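Local coordinates for protein transcriptional repressor (PDB 3KV1) that probably represses transcription under the control of a bound sugar-like effector, as a SorC-family regulator whose crystallised part is the putative sugar-binding domain, at residues G187-F192 with T243-V248; E141-A146 with I211-E216; P173-E178 with D203-G208; R232-I237 with A256-N261. All blocks are in the same frame, centred on the assembly; numbering follows the deposited sequence. Where two conformers were deposited one is given.

Interaction 1. Residues G187-F192 with T243-V248; sequences GDIGGF and TGVIDV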
loop_
_atom_site.group_PDB
_atom_site.type_symbol
_atom_site.label_atom_id
_atom_site.label_comp_id
_atom_site.label_asym_id
_atom_site.label_seq_id
_atom_site.Cartn_x
_atom_site.Cartn_y
_atom_site.Cartn_z
ATOM N N GLY A 187 -12.984 4.796 23.693
ATOM C CA GLY A 187 -11.710 4.372 23.132
ATOM C C GLY A 187 -11.836 3.695 21.789
ATOM O O GLY A 187 -12.953 3.418 21.317
ATOM N N ASP A 188 -10.684 3.473 21.148
ATOM C CA ASP A 188 -10.658 2.680 19.920
ATOM C C ASP A 188 -9.703 1.523 20.098
ATOM O O ASP A 188 -8.805 1.538 20.958
ATOM C CB ASP A 188 -10.136 3.474 18.724
ATOM C CG ASP A 188 -8.617 3.624 18.754
ATOM O OD1 ASP A 188 -8.161 4.677 19.221
ATOM O OD2 ASP A 188 -7.851 2.695 18.351
ATOM N N ILE A 189 -9.907 0.525 19.257
ATOM C CA ILE A 189 -8.977 -0.580 19.123
ATOM C C ILE A 189 -8.504 -0.664 17.690
ATOM O O ILE A 189 -9.313 -0.763 16.760
ATOM C CB ILE A 189 -9.588 -1.906 19.614
ATOM C CG1 ILE A 189 -8.521 -3.018 19.612
ATOM C CG2 ILE A 189 -10.835 -2.275 18.819
ATOM C CD1 ILE A 189 -8.803 -4.157 20.637
ATOM N N GLY A 190 -7.181 -0.630 17.524
ATOM C CA GLY A 190 -6.529 -0.753 16.233
ATOM C C GLY A 190 -6.678 0.453 15.317
ATOM O O GLY A 190 -6.115 0.488 14.198
ATOM N N GLY A 191 -7.415 1.452 15.784
ATOM C CA GLY A 191 -7.806 2.573 14.940
ATOM C C GLY A 191 -9.112 2.405 14.199
ATOM O O GLY A 191 -9.676 3.373 13.650
ATOM N N PHE A 192 -9.625 1.182 14.186
ATOM C CA PHE A 192 -10.714 0.849 13.261
ATOM C C PHE A 192 -12.069 0.573 13.882
ATOM O O PHE A 192 -13.066 0.459 13.152
ATOM C CB PHE A 192 -10.307 -0.304 12.324
ATOM C CG PHE A 192 -9.763 -1.531 13.041
ATOM C CD1 PHE A 192 -10.613 -2.381 13.749
ATOM C CD2 PHE A 192 -8.404 -1.839 12.972
ATOM C CE1 PHE A 192 -10.099 -3.518 14.403
ATOM C CE2 PHE A 192 -7.882 -2.985 13.587
ATOM C CZ PHE A 192 -8.741 -3.819 14.309
ATOM N N THR A 243 -14.842 -5.651 26.021
ATOM C CA THR A 243 -15.435 -6.109 24.760
ATOM C C THR A 243 -15.289 -7.600 24.633
ATOM O O THR A 243 -15.993 -8.223 23.853
ATOM C CB THR A 243 -14.723 -5.561 23.512
ATOM O OG1 THR A 243 -13.374 -6.053 23.492
ATOM C CG2 THR A 243 -14.744 -4.058 23.502
ATOM N N GLY A 244 -14.328 -8.159 25.357
ATOM C CA GLY A 244 -14.056 -9.586 25.332
ATOM C C GLY A 244 -13.136 -10.046 24.206
ATOM O O GLY A 244 -12.839 -11.240 24.089
ATOM N N VAL A 245 -12.682 -9.134 23.351
ATOM C CA VAL A 245 -11.915 -9.621 22.195
ATOM C C VAL A 245 -10.433 -9.816 22.436
ATOM O O VAL A 245 -9.743 -10.424 21.582
ATOM C CB VAL A 245 -12.109 -8.756 20.941
ATOM C CG1 VAL A 245 -13.595 -8.588 20.624
ATOM C CG2 VAL A 245 -11.452 -7.409 21.130
ATOM N N ILE A 246 -9.919 -9.314 23.551
ATOM C CA ILE A 246 -8.467 -9.320 23.754
ATOM C C ILE A 246 -7.972 -10.637 24.318
ATOM O O ILE A 246 -8.575 -11.169 25.269
ATOM C CB ILE A 246 -8.059 -8.183 24.669
ATOM C CG1 ILE A 246 -8.396 -6.862 23.992
ATOM C CG2 ILE A 246 -6.550 -8.241 24.951
ATOM C CD1 ILE A 246 -8.127 -5.669 24.904
ATOM N N ASP A 247 -6.916 -11.185 23.715
ATOM C CA ASP A 247 -6.322 -12.408 24.239
ATOM C C ASP A 247 -5.010 -12.181 24.990
ATOM O O ASP A 247 -4.711 -12.875 25.973
ATOM C CB ASP A 247 -6.156 -13.387 23.109
ATOM C CG ASP A 247 -7.471 -13.610 22.377
ATOM O OD1 ASP A 247 -8.396 -14.152 23.039
ATOM O OD2 ASP A 247 -7.605 -13.200 21.184
ATOM N N VAL A 248 -4.208 -11.238 24.505
ATOM C CA VAL A 248 -2.945 -10.937 25.160
ATOM C C VAL A 248 -2.890 -9.425 25.446
ATOM O O VAL A 248 -2.994 -8.608 24.514
ATOM C CB VAL A 248 -1.779 -11.307 24.248
ATOM C CG1 VAL A 248 -0.452 -10.896 24.876
ATOM C CG2 VAL A 248 -1.786 -12.826 23.900
#

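Interaction 2. Residues E141-A146 with I211-E216; sequences ETLSQA and IGLEME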
loop_
_atom_site.group_PDB
_atom_site.type_symbol
_atom_site.label_atom_id
_atom_site.label_comp_id
_atom_site.label_asym_id
_atom_site.label_seq_id
_atom_site.Cartn_x
_atom_site.Cartn_y
_atom_site.Cartn_z
ATOM N N GLU A 141 -10.827 -8.638 -0.433
ATOM C CA GLU A 141 -9.902 -9.755 -0.384
ATOM C C GLU A 141 -8.907 -9.558 0.751
ATOM O O GLU A 141 -8.635 -10.487 1.505
ATOM C CB GLU A 141 -9.141 -9.985 -1.698
ATOM C CG GLU A 141 -8.348 -11.279 -1.663
ATOM C CD GLU A 141 -7.594 -11.553 -2.957
ATOM O OE1 GLU A 141 -8.181 -11.380 -4.051
ATOM O OE2 GLU A 141 -6.409 -11.954 -2.876
ATOM N N THR A 142 -8.375 -8.343 0.889
ATOM C CA THR A 142 -7.383 -8.105 1.929
ATOM C C THR A 142 -8.040 -8.167 3.301
ATOM O O THR A 142 -7.467 -8.710 4.248
ATOM C CB THR A 142 -6.645 -6.758 1.727
ATOM O OG1 THR A 142 -5.949 -6.813 0.474
ATOM C CG2 THR A 142 -5.618 -6.529 2.839
ATOM N N LEU A 143 -9.223 -7.586 3.424
ATOM C CA LEU A 143 -9.929 -7.642 4.706
ATOM C C LEU A 143 -10.233 -9.091 5.095
ATOM O O LEU A 143 -10.201 -9.438 6.275
ATOM C CB LEU A 143 -11.214 -6.818 4.679
ATOM C CG LEU A 143 -11.037 -5.309 4.639
ATOM C CD1 LEU A 143 -12.423 -4.665 4.717
ATOM C CD2 LEU A 143 -10.157 -4.860 5.797
ATOM N N SER A 144 -10.517 -9.941 4.110
ATOM C CA SER A 144 -10.721 -11.360 4.394
ATOM C C SER A 144 -9.435 -12.026 4.875
ATOM O O SER A 144 -9.470 -12.849 5.790
ATOM C CB SER A 144 -11.312 -12.115 3.200
ATOM O OG SER A 144 -12.700 -11.871 3.101
ATOM N N GLN A 145 -8.304 -11.659 4.283
ATOM C CA GLN A 145 -7.023 -12.177 4.770
ATOM C C GLN A 145 -6.761 -11.733 6.223
ATOM O O GLN A 145 -6.251 -12.493 7.060
ATOM C CB GLN A 145 -5.852 -11.751 3.872
ATOM C CG GLN A 145 -5.895 -12.400 2.475
ATOM C CD GLN A 145 -6.147 -13.905 2.539
ATOM O OE1 GLN A 145 -7.145 -14.408 2.001
ATOM N NE2 GLN A 145 -5.250 -14.633 3.216
ATOM N N ALA A 146 -7.133 -10.507 6.544
ATOM C CA ALA A 146 -6.839 -10.023 7.883
ATOM C C ALA A 146 -7.767 -10.732 8.867
ATOM O O ALA A 146 -7.377 -11.051 9.977
ATOM C CB ALA A 146 -7.007 -8.487 7.962
ATOM N N ILE A 211 -12.200 2.777 7.200
ATOM C CA ILE A 211 -12.170 1.580 6.406
ATOM C C ILE A 211 -11.203 0.590 7.024
ATOM O O ILE A 211 -10.004 0.853 7.101
ATOM C CB ILE A 211 -11.714 1.886 4.971
ATOM C CG1 ILE A 211 -12.822 2.712 4.288
ATOM C CG2 ILE A 211 -11.517 0.583 4.223
ATOM C CD1 ILE A 211 -12.464 3.204 2.949
ATOM N N GLY A 212 -11.721 -0.531 7.498
ATOM C CA GLY A 212 -10.845 -1.522 8.115
ATOM C C GLY A 212 -11.694 -2.606 8.737
ATOM O O GLY A 212 -12.899 -2.670 8.454
ATOM N N LEU A 213 -11.075 -3.461 9.550
ATOM C CA LEU A 213 -11.817 -4.474 10.322
ATOM C C LEU A 213 -12.786 -3.892 11.350
ATOM O O LEU A 213 -12.791 -2.690 11.619
ATOM C CB LEU A 213 -10.846 -5.402 11.054
ATOM C CG LEU A 213 -9.938 -6.301 10.197
ATOM C CD1 LEU A 213 -9.164 -7.179 11.158
ATOM C CD2 LEU A 213 -10.750 -7.150 9.208
ATOM N N GLU A 214 -13.631 -4.757 11.907
ATOM C CA GLU A 214 -14.538 -4.360 12.988
ATOM C C GLU A 214 -14.413 -5.279 14.199
ATOM O O GLU A 214 -13.703 -6.292 14.169
ATOM C CB GLU A 214 -15.993 -4.326 12.498
ATOM C CG GLU A 214 -16.494 -5.653 11.970
ATOM C CD GLU A 214 -17.932 -5.576 11.480
ATOM O OE1 GLU A 214 -18.140 -5.245 10.296
ATOM O OE2 GLU A 214 -18.853 -5.835 12.282
HETATM N N MSE A 215 -15.111 -4.911 15.268
HETATM C CA MSE A 215 -14.997 -5.637 16.543
HETATM C C MSE A 215 -15.301 -7.129 16.398
HETATM O O MSE A 215 -14.606 -7.964 16.963
HETATM C CB MSE A 215 -15.953 -5.040 17.586
HETATM C CG MSE A 215 -15.626 -5.541 18.970
HETATM SE SE MSE A 215 -14.024 -4.637 19.575
HETATM C CE MSE A 215 -14.649 -2.797 19.567
ATOM N N GLU A 216 -16.322 -7.469 15.629
ATOM C CA GLU A 216 -16.658 -8.883 15.458
ATOM C C GLU A 216 -15.542 -9.691 14.779
ATOM O O GLU A 216 -15.408 -10.892 15.007
ATOM C CB GLU A 216 -17.971 -9.045 14.701
ATOM C CG GLU A 216 -18.573 -10.430 14.830
ATOM C CD GLU A 216 -18.939 -10.804 16.272
ATOM O OE1 GLU A 216 -19.130 -9.904 17.126
ATOM O OE2 GLU A 216 -19.039 -12.015 16.551
#

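Interaction 3. Residues P173-E178 with D203-G208; sequences PKEFVE and DTLMRG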
loop_
_atom_site.group_PDB
_atom_site.type_symbol
_atom_site.label_atom_id
_atom_site.label_comp_id
_atom_site.label_asym_id
_atom_site.label_seq_id
_atom_site.Cartn_x
_atom_site.Cartn_y
_atom_site.Cartn_z
ATOM N N PRO A 173 -15.416 18.572 14.604
ATOM C CA PRO A 173 -15.193 18.628 16.058
ATOM C C PRO A 173 -16.506 18.381 16.811
ATOM O O PRO A 173 -16.536 17.677 17.822
ATOM C CB PRO A 173 -14.717 20.076 16.283
ATOM C CG PRO A 173 -14.071 20.460 14.956
ATOM C CD PRO A 173 -14.883 19.754 13.898
ATOM N N LYS A 174 -17.589 18.978 16.324
ATOM C CA LYS A 174 -18.898 18.787 16.945
ATOM C C LYS A 174 -19.286 17.302 16.964
ATOM O O LYS A 174 -19.701 16.776 18.001
ATOM C CB LYS A 174 -19.959 19.626 16.228
ATOM C CG LYS A 174 -21.367 19.469 16.767
ATOM C CD LYS A 174 -22.315 20.451 16.069
ATOM C CE LYS A 174 -23.759 20.346 16.590
ATOM N NZ LYS A 174 -24.325 18.995 16.293
ATOM N N GLU A 175 -19.131 16.626 15.824
ATOM C CA GLU A 175 -19.416 15.187 15.737
ATOM C C GLU A 175 -18.545 14.368 16.696
ATOM O O GLU A 175 -19.002 13.409 17.323
ATOM C CB GLU A 175 -19.226 14.685 14.287
ATOM C CG GLU A 175 -20.283 15.217 13.322
ATOM C CD GLU A 175 -20.145 14.657 11.905
ATOM O OE1 GLU A 175 -19.089 14.863 11.244
ATOM O OE2 GLU A 175 -21.102 14.003 11.450
ATOM N N PHE A 176 -17.284 14.767 16.807
ATOM C CA PHE A 176 -16.327 14.098 17.692
ATOM C C PHE A 176 -16.726 14.170 19.174
ATOM O O PHE A 176 -16.735 13.169 19.888
ATOM C CB PHE A 176 -14.942 14.711 17.486
ATOM C CG PHE A 176 -13.831 13.923 18.110
ATOM C CD1 PHE A 176 -13.318 12.804 17.467
ATOM C CD2 PHE A 176 -13.304 14.296 19.336
ATOM C CE1 PHE A 176 -12.290 12.072 18.035
ATOM C CE2 PHE A 176 -12.274 13.569 19.908
ATOM C CZ PHE A 176 -11.774 12.456 19.259
ATOM N N VAL A 177 -17.084 15.362 19.648
ATOM C CA VAL A 177 -17.500 15.486 21.026
ATOM C C VAL A 177 -18.767 14.691 21.233
ATOM O O VAL A 177 -18.933 14.045 22.264
ATOM C CB VAL A 177 -17.798 16.965 21.407
ATOM C CG1 VAL A 177 -18.507 17.012 22.749
ATOM C CG2 VAL A 177 -16.513 17.759 21.412
ATOM N N GLU A 178 -19.660 14.722 20.242
ATOM C CA GLU A 178 -20.917 13.974 20.331
ATOM C C GLU A 178 -20.751 12.450 20.339
ATOM O O GLU A 178 -21.505 11.757 21.004
ATOM C CB GLU A 178 -21.897 14.421 19.249
ATOM C CG GLU A 178 -22.516 15.768 19.618
ATOM C CD GLU A 178 -23.197 16.478 18.472
ATOM O OE1 GLU A 178 -23.339 15.863 17.396
ATOM O OE2 GLU A 178 -23.575 17.668 18.668
ATOM N N ASP A 203 -23.149 2.078 18.400
ATOM C CA ASP A 203 -23.449 2.687 17.125
ATOM C C ASP A 203 -22.911 4.105 17.222
ATOM O O ASP A 203 -23.451 4.937 17.947
ATOM C CB ASP A 203 -24.963 2.687 16.845
ATOM C CG ASP A 203 -25.790 3.186 18.035
ATOM O OD1 ASP A 203 -25.290 3.151 19.183
ATOM O OD2 ASP A 203 -26.952 3.601 17.820
ATOM N N THR A 204 -21.812 4.380 16.537
ATOM C CA THR A 204 -21.327 5.750 16.483
ATOM C C THR A 204 -21.108 6.149 15.018
ATOM O O THR A 204 -20.778 5.307 14.182
ATOM C CB THR A 204 -20.016 5.910 17.281
ATOM O OG1 THR A 204 -19.456 7.201 17.023
ATOM C CG2 THR A 204 -19.000 4.826 16.905
ATOM N N LEU A 205 -21.300 7.432 14.722
ATOM C CA LEU A 205 -20.995 7.950 13.374
ATOM C C LEU A 205 -19.536 7.754 13.003
ATOM O O LEU A 205 -19.205 7.712 11.811
ATOM C CB LEU A 205 -21.307 9.458 13.301
ATOM C CG LEU A 205 -22.748 9.942 13.379
ATOM C CD1 LEU A 205 -22.787 11.461 13.168
ATOM C CD2 LEU A 205 -23.626 9.238 12.354
HETATM N N MSE A 206 -18.677 7.658 14.019
HETATM C CA MSE A 206 -17.229 7.576 13.808
HETATM C C MSE A 206 -16.831 6.461 12.867
HETATM O O MSE A 206 -16.028 6.661 11.968
HETATM C CB MSE A 206 -16.491 7.362 15.134
HETATM C CG MSE A 206 -16.869 8.340 16.207
HETATM SE SE MSE A 206 -15.469 8.444 17.585
HETATM C CE MSE A 206 -13.992 9.004 16.382
ATOM N N ARG A 207 -17.366 5.273 13.111
ATOM C CA ARG A 207 -16.946 4.101 12.369
ATOM C C ARG A 207 -17.423 4.185 10.916
ATOM O O ARG A 207 -16.826 3.562 10.020
ATOM C CB ARG A 207 -17.424 2.823 13.072
ATOM C CG ARG A 207 -16.818 1.541 12.526
ATOM C CD ARG A 207 -17.690 0.351 12.908
ATOM N NE ARG A 207 -18.089 -0.411 11.729
ATOM C CZ ARG A 207 -18.988 -1.384 11.734
ATOM N NH1 ARG A 207 -19.598 -1.725 12.861
ATOM N NH2 ARG A 207 -19.282 -2.014 10.607
ATOM N N GLY A 208 -18.470 4.976 10.662
ATOM C CA GLY A 208 -18.855 5.220 9.275
ATOM C C GLY A 208 -17.788 5.975 8.481
ATOM O O GLY A 208 -17.914 6.159 7.273
#

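Interaction 4. Residues R232-I237 with A256-N261; sequences RKALSI and AMALLN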
loop_
_atom_site.group_PDB
_atom_site.type_symbol
_atom_site.label_atom_id
_atom_site.label_comp_id
_atom_site.label_asym_id
_atom_site.label_seq_id
_atom_site.Cartn_x
_atom_site.Cartn_y
_atom_site.Cartn_z
ATOM N N ARG A 232 -3.186 6.972 32.540
ATOM C CA ARG A 232 -4.247 7.972 32.459
ATOM C C ARG A 232 -5.329 7.556 31.454
ATOM O O ARG A 232 -6.426 8.130 31.448
ATOM C CB ARG A 232 -3.691 9.357 32.113
ATOM C CG ARG A 232 -2.903 10.007 33.229
ATOM C CD ARG A 232 -3.819 10.416 34.383
ATOM N NE ARG A 232 -3.161 11.378 35.254
ATOM C CZ ARG A 232 -3.479 11.577 36.528
ATOM N NH1 ARG A 232 -4.449 10.871 37.092
ATOM N NH2 ARG A 232 -2.816 12.479 37.242
ATOM N N LYS A 233 -5.030 6.538 30.646
ATOM C CA LYS A 233 -5.980 6.026 29.644
ATOM C C LYS A 233 -6.610 4.718 30.133
ATOM O O LYS A 233 -7.171 3.946 29.378
ATOM C CB LYS A 233 -5.291 5.860 28.283
ATOM C CG LYS A 233 -4.777 7.184 27.741
ATOM C CD LYS A 233 -4.218 7.024 26.337
ATOM C CE LYS A 233 -3.589 8.328 25.836
ATOM N NZ LYS A 233 -2.865 8.096 24.529
ATOM N N ALA A 234 -6.555 4.504 31.445
ATOM C CA ALA A 234 -7.101 3.275 32.007
ATOM C C ALA A 234 -8.588 3.069 31.692
ATOM O O ALA A 234 -9.019 1.935 31.533
ATOM C CB ALA A 234 -6.850 3.217 33.527
ATOM N N LEU A 235 -9.394 4.129 31.615
ATOM C CA LEU A 235 -10.796 3.906 31.230
ATOM C C LEU A 235 -10.947 3.276 29.834
ATOM O O LEU A 235 -11.806 2.389 29.603
ATOM C CB LEU A 235 -11.595 5.202 31.312
ATOM C CG LEU A 235 -11.788 5.779 32.712
ATOM C CD1 LEU A 235 -12.984 6.719 32.674
ATOM C CD2 LEU A 235 -12.011 4.677 33.752
ATOM N N SER A 236 -10.139 3.736 28.881
ATOM C CA SER A 236 -10.164 3.151 27.545
ATOM C C SER A 236 -9.728 1.700 27.562
ATOM O O SER A 236 -10.282 0.871 26.837
ATOM C CB SER A 236 -9.251 3.944 26.601
ATOM O OG SER A 236 -9.669 5.304 26.590
ATOM N N ILE A 237 -8.714 1.396 28.365
ATOM C CA ILE A 237 -8.182 0.038 28.416
ATOM C C ILE A 237 -9.237 -0.874 29.047
ATOM O O ILE A 237 -9.429 -2.015 28.584
ATOM C CB ILE A 237 -6.866 -0.059 29.211
ATOM C CG1 ILE A 237 -5.794 0.817 28.544
ATOM C CG2 ILE A 237 -6.395 -1.513 29.278
ATOM C CD1 ILE A 237 -4.548 1.061 29.447
ATOM N N ALA A 256 -1.864 -2.028 34.992
ATOM C CA ALA A 256 -2.359 -3.291 35.538
ATOM C C ALA A 256 -3.030 -3.066 36.892
ATOM O O ALA A 256 -4.112 -3.601 37.156
ATOM C CB ALA A 256 -1.230 -4.305 35.678
HETATM N N MSE A 257 -2.372 -2.290 37.758
HETATM C CA MSE A 257 -2.919 -1.950 39.090
HETATM C C MSE A 257 -4.244 -1.229 38.935
HETATM O O MSE A 257 -5.210 -1.524 39.645
HETATM C CB MSE A 257 -1.931 -1.074 39.844
HETATM C CG MSE A 257 -0.691 -1.809 40.198
HETATM SE SE MSE A 257 0.525 -0.599 41.116
HETATM C CE MSE A 257 1.628 -1.955 41.986
ATOM N N ALA A 258 -4.310 -0.299 37.978
ATOM C CA ALA A 258 -5.542 0.469 37.731
ATOM C C ALA A 258 -6.712 -0.435 37.322
ATOM O O ALA A 258 -7.841 -0.248 37.817
ATOM C CB ALA A 258 -5.315 1.540 36.642
ATOM N N LEU A 259 -6.428 -1.385 36.428
ATOM C CA LEU A 259 -7.427 -2.325 35.891
ATOM C C LEU A 259 -7.968 -3.222 36.995
ATOM O O LEU A 259 -9.180 -3.462 37.064
ATOM C CB LEU A 259 -6.811 -3.195 34.810
ATOM C CG LEU A 259 -6.418 -2.393 33.555
ATOM C CD1 LEU A 259 -5.623 -3.276 32.628
ATOM C CD2 LEU A 259 -7.648 -1.803 32.879
ATOM N N LEU A 260 -7.067 -3.720 37.852
ATOM C CA LEU A 260 -7.479 -4.601 38.946
ATOM C C LEU A 260 -8.307 -3.840 39.968
ATOM O O LEU A 260 -9.269 -4.375 40.529
ATOM C CB LEU A 260 -6.275 -5.281 39.607
ATOM C CG LEU A 260 -5.561 -6.252 38.661
ATOM C CD1 LEU A 260 -4.255 -6.729 39.302
ATOM C CD2 LEU A 260 -6.481 -7.425 38.318
ATOM N N ASN A 261 -7.913 -2.597 40.240
ATOM C CA ASN A 261 -8.709 -1.736 41.095
ATOM C C ASN A 261 -10.089 -1.444 40.528
ATOM O O ASN A 261 -11.086 -1.533 41.243
ATOM C CB ASN A 261 -7.963 -0.425 41.349
ATOM C CG ASN A 261 -8.610 0.411 42.422
ATOM O OD1 ASN A 261 -8.713 -0.015 43.588
ATOM N ND2 ASN A 261 -9.011 1.627 42.058
#

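Interaction 1. Residues G187-F192 with T243-V248
The backbones at Ile189 and Ile246 keep their distance, with CA atoms 9.9 Å apart, and no hydrogen bond joins residues 187-192 to 243-248. The two segments meet through side chains alone. Residues 187-189 finish strand 185-189; Gly190 and Gly191 then turn the chain with positive phi angles, and Phe192 N returns to Ile189 O in a 3.2 Å backbone hydrogen bond. The other segment unwinds from helix 234-242: Gly244 leaves helical geometry with positive phi, and Thr243 OG1 accepts from Val245 N at 3.2 Å in an ST turn. Between the segments the methyl CD1 of Ile189 carries the contact. The CB bond of Ile189 points toward the loop, and with CG1 anti to the backbone N (chi1 -173°) CD1 comes 4.2 Å from Val245 CG2. The same methyl is 4.3 Å from Ile246 CG1, so a single carbon touches both consecutive residues, Val245 and Ile246. Only 75 Å² is buried in all, a light but fully interior apolar contact. Asp188, meanwhile, folds back on its own turn: OD2 accepts from Gly191 N at 2.9 Å, met from 40° out of the carboxylate plane, in an Asx motif. The same OD2 also hydrogen-bonds a glycerol, probably from the crystallisation liquor, while Asn162 holds OD1. Ile189 further packs on Val154 of strand 151-158 and on Met215 and Leu218 of helix 215-219, and Ile246 on Ile156, so the contact lies beside the central sheet where helix 215-219 covers it, just before strand 248-252.

Interaction 2. Residues E141-A146 with I211-E216
The flat group at this contact is the peptide joining Gly212 to Leu213, and methyl CD2 of Leu143 stands over one of its faces, 4.0 Å from Gly212 C and almost straight above it. Leu213 N is nearly as close to the same methyl, at 4.1 Å, so the helix side chain rests on the peptide backbone here rather than on another side chain. A backbone hydrogen bond joins Leu213 to Ala87, just beyond strand 83-86. Leu213 has CG anti to the carbonyl carbon (chi1 -65°), and the end of its side chain comes close to the helix. CD2 of Leu213 comes 3.8 Å from Leu143 O and 4.2 Å from Leu143 CD2, while its CD1 touches Ala146 CB at 4.1 Å. Leu143 and Ala146 are three residues apart on one side of helix 137-147, and Leu213 sits across them. In the alpha/beta fold this joins a helix flanking the sheet to the loop that leads into helix 215-219, where Glu214 occupies the N-cap position. Ala146 also packs on Val85 of strand 83-86, and Leu143 on Leu118 and on Met134 of helix 127-134. Leu143, Ala146, Gly212 and Leu213 are all buried. At the start of the helical segment Glu141 faces the dimer partner, its OE1 hydrogen-bonded to His92 ND1 of the second subunit.

Interaction 3. Residues P173-E178 with D203-G208
Glu175 and Phe176, adjacent on helix 173-181, reach the loop 203-208 by different first torsions. Glu175 has CG anti to the carbonyl carbon (chi1 -69°) and an extended chain; its side chain and that of Leu205 cross at about a right angle. Phe176 instead has CG anti to the backbone N (chi1 -168°), bringing its ring round to Met206, a selenomethionine whose bent chain offers its terminal methyl CE. OE2 of Glu175 lies 3.5 Å from Leu205 CD1, an oxygen against a methyl; the same oxygen makes a salt bridge to Arg209, which gives the carboxylate its charged partner. Met206 CE approaches the ring obliquely, 3.9 Å from Phe176 CE1 and 4.0 Å from Phe176 CD1; Met206 was modelled in two conformers, so the detail of this contact, described for one, is less certain. Within the loop, Thr204 OG1 accepts from Met206 N at 3.1 Å, an ST turn that fixes the backbone just ahead of the selenomethionine. On the helix, Lys174 NZ bonds Glu178 OE2 at 2.8 Å, one turn on, through the syn lone pair of the carboxylate. The contact packs helix 173-181 against the loop running from strand 193-196 to helix 215-219, at the periphery of the alpha/beta domain, about 19 Å from the chain's centre. Phe176 and Met206 both pack on Met159 of helix 159-162, and helix 164-167 adds Val166 and Met165, while Phe194 of strand 193-196 borders Met206.

Interaction 4. Residues R232-I237 with A256-N261
Helix 234-242 approaches helix 253-264 near its own start, where the CA atoms of Ala234 and Ala258 come within 6.6 Å. The two alanines meet methyl to methyl, CB to CB at 3.9 Å, and their small size allows the close approach. One turn further along, Ile237 takes over: its CG2, anti to the backbone N, points at the forked end of Leu259, 3.8 Å from Leu259 CD2 and 3.9 Å from Leu259 CD1. The two side chains cross at about a right angle, with the isoleucine methyl against both tips of the fork. Leu259 CD2 also lies 4.2 Å from Ala234 O. The first helix is the connection of a beta-alpha-beta crossover between the parallel strands 223-227 and 248-252, and helix 253-264 follows directly after strand 248-252. Leu259 continues onto Met238 and Leu241, and Phe20 of helix 10-20 touches it too, while Lys233, at the N-cap position, is tied to Glu161 and Glu230 by salt bridges. With no hydrogen bond or salt bridge between these two segments, the contact rests on van der Waals packing, nearly all of it aliphatic.

All four contacts belong to one mixed-sheet alpha/beta domain. Interaction 1 is the most central, about 6 Å from the chain's centre, and touches the others: Met215 and Leu213 of interaction 2 pack against it, as do Arg207 of interaction 3 and Ser236 of interaction 4. Interactions 2 and 4 lie on opposite sides of that centre, their own centres about 28 Å apart. Along the sequence interaction 3 falls between the two segments of interaction 2, joined to it by a weak long ion pair, Arg207 to Glu214, and interaction 4 comes later. Segments of interaction 1 alternate with those of each other contact, and loop 243-248 lies between helices 234-242 and 253-264, joined in interaction 4.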